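Local coordinates for protein mitochondrial association factor 1 (Toxoplasma gondii, PDB 6BXT) that probably tethers host mitochondria to the membrane around the parasite, and binds ADP-ribose in a macrodomain-like fold, at residues T170-G175 with P217-G222. Residues are numbered along the deposited sequence; the frame is centred on the assembly and turned at random.
Sequences TVAPFG and PLLGAG. With APR (adenosine-5-diphosphoribose), chain D.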
ATOM      1  N   THR A 170       0.560  -0.960   4.299  1.00 36.25           N
ATOM      2  CA  THR A 170       0.025   0.129   5.102  1.00 29.99           C
ATOM      3  C   THR A 170      -1.122  -0.369   5.968  1.00 32.02           C
ATOM      4  O   THR A 170      -1.744  -1.384   5.662  1.00 45.25           O
ATOM      5  CB  THR A 170      -0.464   1.300   4.220  1.00 40.24           C
ATOM      6  OG1 THR A 170      -0.802   2.420   5.046  1.00 45.08           O
ATOM      7  CG2 THR A 170      -1.678   0.889   3.389  1.00 46.15           C
ATOM      8  N   VAL A 171      -1.388   0.350   7.053  1.00 40.19           N
ATOM      9  CA  VAL A 171      -2.477   0.011   7.961  1.00 36.18           C
ATOM     10  C   VAL A 171      -3.538   1.102   7.897  1.00 39.16           C
ATOM     11  O   VAL A 171      -3.271   2.257   8.226  1.00 44.77           O
ATOM     12  CB  VAL A 171      -1.982  -0.148   9.409  1.00 43.10           C
ATOM     13  CG1 VAL A 171      -3.076  -0.746  10.281  1.00 45.28           C
ATOM     14  CG2 VAL A 171      -0.736  -1.020   9.454  1.00 41.26           C
ATOM     15  N   ALA A 172      -4.738   0.729   7.469  1.00 42.50           N
ATOM     16  CA  ALA A 172      -5.815   1.691   7.282  1.00 42.82           C
ATOM     17  C   ALA A 172      -6.631   1.856   8.562  1.00 39.20           C
ATOM     18  O   ALA A 172      -6.656   0.958   9.404  1.00 43.22           O
ATOM     19  CB  ALA A 172      -6.711   1.258   6.133  1.00 44.49           C
ATOM     20  N   PRO A 173      -7.301   3.010   8.713  1.00 35.44           N
ATOM     21  CA  PRO A 173      -8.138   3.249   9.895  1.00 47.20           C
ATOM     22  C   PRO A 173      -9.405   2.398   9.907  1.00 51.74           C
ATOM     23  O   PRO A 173      -9.994   2.153   8.854  1.00 50.35           O
ATOM     24  CB  PRO A 173      -8.485   4.738   9.784  1.00 49.08           C
ATOM     25  CG  PRO A 173      -8.366   5.050   8.335  1.00 47.30           C
ATOM     26  CD  PRO A 173      -7.250   4.188   7.830  1.00 42.33           C
ATOM     27  N   PHE A 174      -9.811   1.950  11.090  1.00 62.16           N
ATOM     28  CA  PHE A 174     -11.056   1.208  11.238  1.00 59.53           C
ATOM     29  C   PHE A 174     -12.236   2.138  10.975  1.00 61.07           C
ATOM     30  O   PHE A 174     -12.205   3.311  11.349  1.00 58.83           O
ATOM     31  CB  PHE A 174     -11.152   0.590  12.633  1.00 63.03           C
ATOM     32  CG  PHE A 174     -12.190  -0.487  12.749  1.00 74.30           C
ATOM     33  CD1 PHE A 174     -12.009  -1.713  12.127  1.00 72.49           C
ATOM     34  CD2 PHE A 174     -13.340  -0.279  13.489  1.00 69.94           C
ATOM     35  CE1 PHE A 174     -12.963  -2.708  12.236  1.00 70.33           C
ATOM     36  CE2 PHE A 174     -14.296  -1.269  13.603  1.00 71.52           C
ATOM     37  CZ  PHE A 174     -14.108  -2.485  12.975  1.00 75.89           C
ATOM     38  N   GLY A 175     -13.272   1.612  10.330  1.00 63.08           N
ATOM     39  CA  GLY A 175     -14.391   2.424   9.886  1.00 63.46           C
ATOM     40  C   GLY A 175     -15.186   3.071  11.006  1.00 58.50           C
ATOM     41  O   GLY A 175     -15.813   4.111  10.805  1.00 54.61           O
ATOM     42  N   PRO A 217      -5.602  -0.736  -3.413  1.00 41.77           N
ATOM     43  CA  PRO A 217      -6.983  -1.144  -3.156  1.00 34.61           C
ATOM     44  C   PRO A 217      -7.737   0.006  -2.505  1.00 38.57           C
ATOM     45  O   PRO A 217      -7.115   1.021  -2.192  1.00 46.27           O
ATOM     46  CB  PRO A 217      -6.832  -2.324  -2.198  1.00 38.91           C
ATOM     47  CG  PRO A 217      -5.567  -2.035  -1.466  1.00 43.11           C
ATOM     48  CD  PRO A 217      -4.661  -1.350  -2.457  1.00 41.32           C
ATOM     49  N   LEU A 218      -9.040  -0.137  -2.305  1.00 41.19           N
ATOM     50  CA  LEU A 218      -9.783   0.854  -1.540  1.00 38.60           C
ATOM     51  C   LEU A 218      -9.548   0.581  -0.060  1.00 43.06           C
ATOM     52  O   LEU A 218     -10.234  -0.249   0.537  1.00 42.71           O
ATOM     53  CB  LEU A 218     -11.275   0.810  -1.873  1.00 46.61           C
ATOM     54  CG  LEU A 218     -12.131   1.901  -1.223  1.00 47.13           C
ATOM     55  CD1 LEU A 218     -11.784   3.273  -1.780  1.00 43.52           C
ATOM     56  CD2 LEU A 218     -13.606   1.608  -1.420  1.00 55.75           C
ATOM     57  N   LEU A 219      -8.565   1.269   0.519  1.00 45.64           N
ATOM     58  CA  LEU A 219      -8.162   1.030   1.903  1.00 40.57           C
ATOM     59  C   LEU A 219      -9.337   1.148   2.874  1.00 39.32           C
ATOM     60  O   LEU A 219     -10.168   2.051   2.763  1.00 38.31           O
ATOM     61  CB  LEU A 219      -7.055   2.010   2.319  1.00 46.36           C
ATOM     62  CG  LEU A 219      -5.591   1.753   1.915  1.00 45.23           C
ATOM     63  CD1 LEU A 219      -5.245   0.269   1.864  1.00 43.52           C
ATOM     64  CD2 LEU A 219      -5.245   2.434   0.595  1.00 45.49           C
ATOM     65  N   GLY A 220      -9.401   0.213   3.817  1.00 42.28           N
ATOM     66  CA  GLY A 220     -10.391   0.255   4.877  1.00 49.31           C
ATOM     67  C   GLY A 220     -11.804  -0.058   4.426  1.00 50.03           C
ATOM     68  O   GLY A 220     -12.763   0.259   5.129  1.00 54.74           O
ATOM     69  N   ALA A 221     -11.935  -0.690   3.262  1.00 54.34           N
ATOM     70  CA  ALA A 221     -13.247  -0.990   2.694  1.00 51.27           C
ATOM     71  C   ALA A 221     -13.599  -2.474   2.798  1.00 53.13           C
ATOM     72  O   ALA A 221     -14.667  -2.893   2.353  1.00 53.48           O
ATOM     73  CB  ALA A 221     -13.301  -0.541   1.246  1.00 49.20           C
ATOM     74  N   GLY A 222     -12.705  -3.260   3.392  1.00 55.42           N
ATOM     75  CA  GLY A 222     -12.938  -4.682   3.573  1.00 52.00           C
ATOM     76  C   GLY A 222     -13.383  -5.001   4.987  1.00 56.76           C
ATOM     77  O   GLY A 222     -14.507  -4.678   5.375  1.00 52.30           O
TER
HETATM   78  N1  APR D 501      -7.665  -9.411  -3.619  1.00 45.65           N
HETATM   79  C2  APR D 501      -7.794  -8.131  -4.034  1.00 46.70           C
HETATM   80  N3  APR D 501      -8.635  -7.278  -3.370  1.00 49.09           N
HETATM   81  C4  APR D 501      -9.343  -7.714  -2.291  1.00 50.94           C
HETATM   82  C5  APR D 501      -9.214  -8.994  -1.876  1.00 50.05           C
HETATM   83  C6  APR D 501      -8.369  -9.853  -2.546  1.00 47.39           C
HETATM   84  N6  APR D 501      -7.997 -11.219  -2.391  1.00 50.99           N
HETATM   85  N7  APR D 501     -10.025  -9.170  -0.789  1.00 54.12           N
HETATM   86  C8  APR D 501     -10.649  -7.990  -0.539  1.00 55.39           C
HETATM   87  N9  APR D 501     -10.236  -7.072  -1.469  1.00 57.03           N
HETATM   88  C1' APR D 501     -10.618  -5.756  -1.593  1.00 65.07           C
HETATM   89  C2' APR D 501     -11.657  -5.358  -0.840  1.00 62.01           C
HETATM   90  O2' APR D 501     -12.861  -5.268  -1.680  1.00 62.65           O
HETATM   91  C3' APR D 501     -11.285  -3.958  -0.322  1.00 63.87           C
HETATM   92  O3' APR D 501     -11.809  -3.006  -1.100  1.00 61.89           O
HETATM   93  O4' APR D 501      -9.313  -4.814  -1.195  1.00 68.92           O
HETATM   94  C4' APR D 501      -9.688  -3.911  -0.358  1.00 66.73           C
HETATM   95  C5' APR D 501      -9.119  -4.226   1.003  1.00 63.71           C
HETATM   96  O5' APR D 501      -9.443  -5.585   1.354  1.00 64.68           O
HETATM   97  PA  APR D 501      -9.214  -6.030   2.837  1.00 57.46           P
HETATM   98  O1A APR D 501      -7.732  -6.254   3.087  1.00 61.46           O
HETATM   99  O2A APR D 501      -9.964  -7.268   3.131  1.00 52.87           O
HETATM  100  O3A APR D 501      -9.763  -4.842   3.777  1.00 70.93           O
HETATM  101  PB  APR D 501      -8.922  -4.065   4.877  1.00 61.76           P
HETATM  102  O1B APR D 501      -8.043  -2.995   4.229  1.00 62.94           O
HETATM  103  O2B APR D 501      -9.918  -3.406   5.833  1.00 53.35           O
HETATM  104  O5D APR D 501      -8.024  -5.088   5.695  1.00 63.74           O
HETATM  105  C5D APR D 501      -8.672  -5.704   6.779  1.00 65.44           C
HETATM  106  O4D APR D 501      -7.953  -7.775   6.027  1.00 71.12           O
HETATM  107  O1D APR D 501      -6.053  -7.961   4.515  1.00 54.72           O
HETATM  108  C1D APR D 501      -6.427  -8.256   5.807  1.00 66.44           C
HETATM  109  O2D APR D 501      -4.824  -8.625   7.435  1.00 66.88           O
HETATM  110  C2D APR D 501      -5.645  -7.620   6.678  1.00 73.65           C
HETATM  111  O3D APR D 501      -6.432  -7.452   8.878  1.00 78.34           O
HETATM  112  C3D APR D 501      -6.545  -6.893   7.634  1.00 69.50           C
HETATM  113  C4D APR D 501      -8.016  -7.084   7.101  1.00 67.69           C
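Leu219 meets the methyl groups of Thr170 and Ala172, and can be followed from root to tip. Leu219 CB lies 3.9 Å from Ala172 CB, the methyl that also comes within 3.7 Å of Gly220 N. At CG the chain swings beside the backbone N and anti to the carbonyl carbon (chi1 -80°), which carries the branch toward Thr170 in strand 166-171. There Leu219 CD1 stands 3.9 Å from Thr170 CG2, the two side chains crossing at a slant, while Ala50 of the adjoining strand 45-51 touches the same leucine. Thr170 divides its branches: CG2 faces the leucine, and OG1, anti to the backbone N (chi1 -172°), is hydrogen-bonded to Ala146 O.

Leu218 to Ala221 form a type II turn, with Gly220 at its third position, where glycine readily adopts the positive phi (72°); the closing bond from Ala221 N to Leu218 O is weak at 3.2 Å. This turn follows strand 213-216 and borders ADP-ribose: Gly220 N lies 3.5 Å from phosphate oxygen O1B of APR, and Gly222 CA 3.2 Å from the bridging O3A. Such a glycine-rich turn beside the diphosphate is consistent with a macrodomain-like nucleotide pocket. Pro173 O lies 4.4 Å from Gly220 CA. With all five touching residues buried, Leu219's side-chain contacts apolar and no hydrogen bond across, van der Waals packing joins strand 166-171 and the segment after it to the phosphate-lining turn.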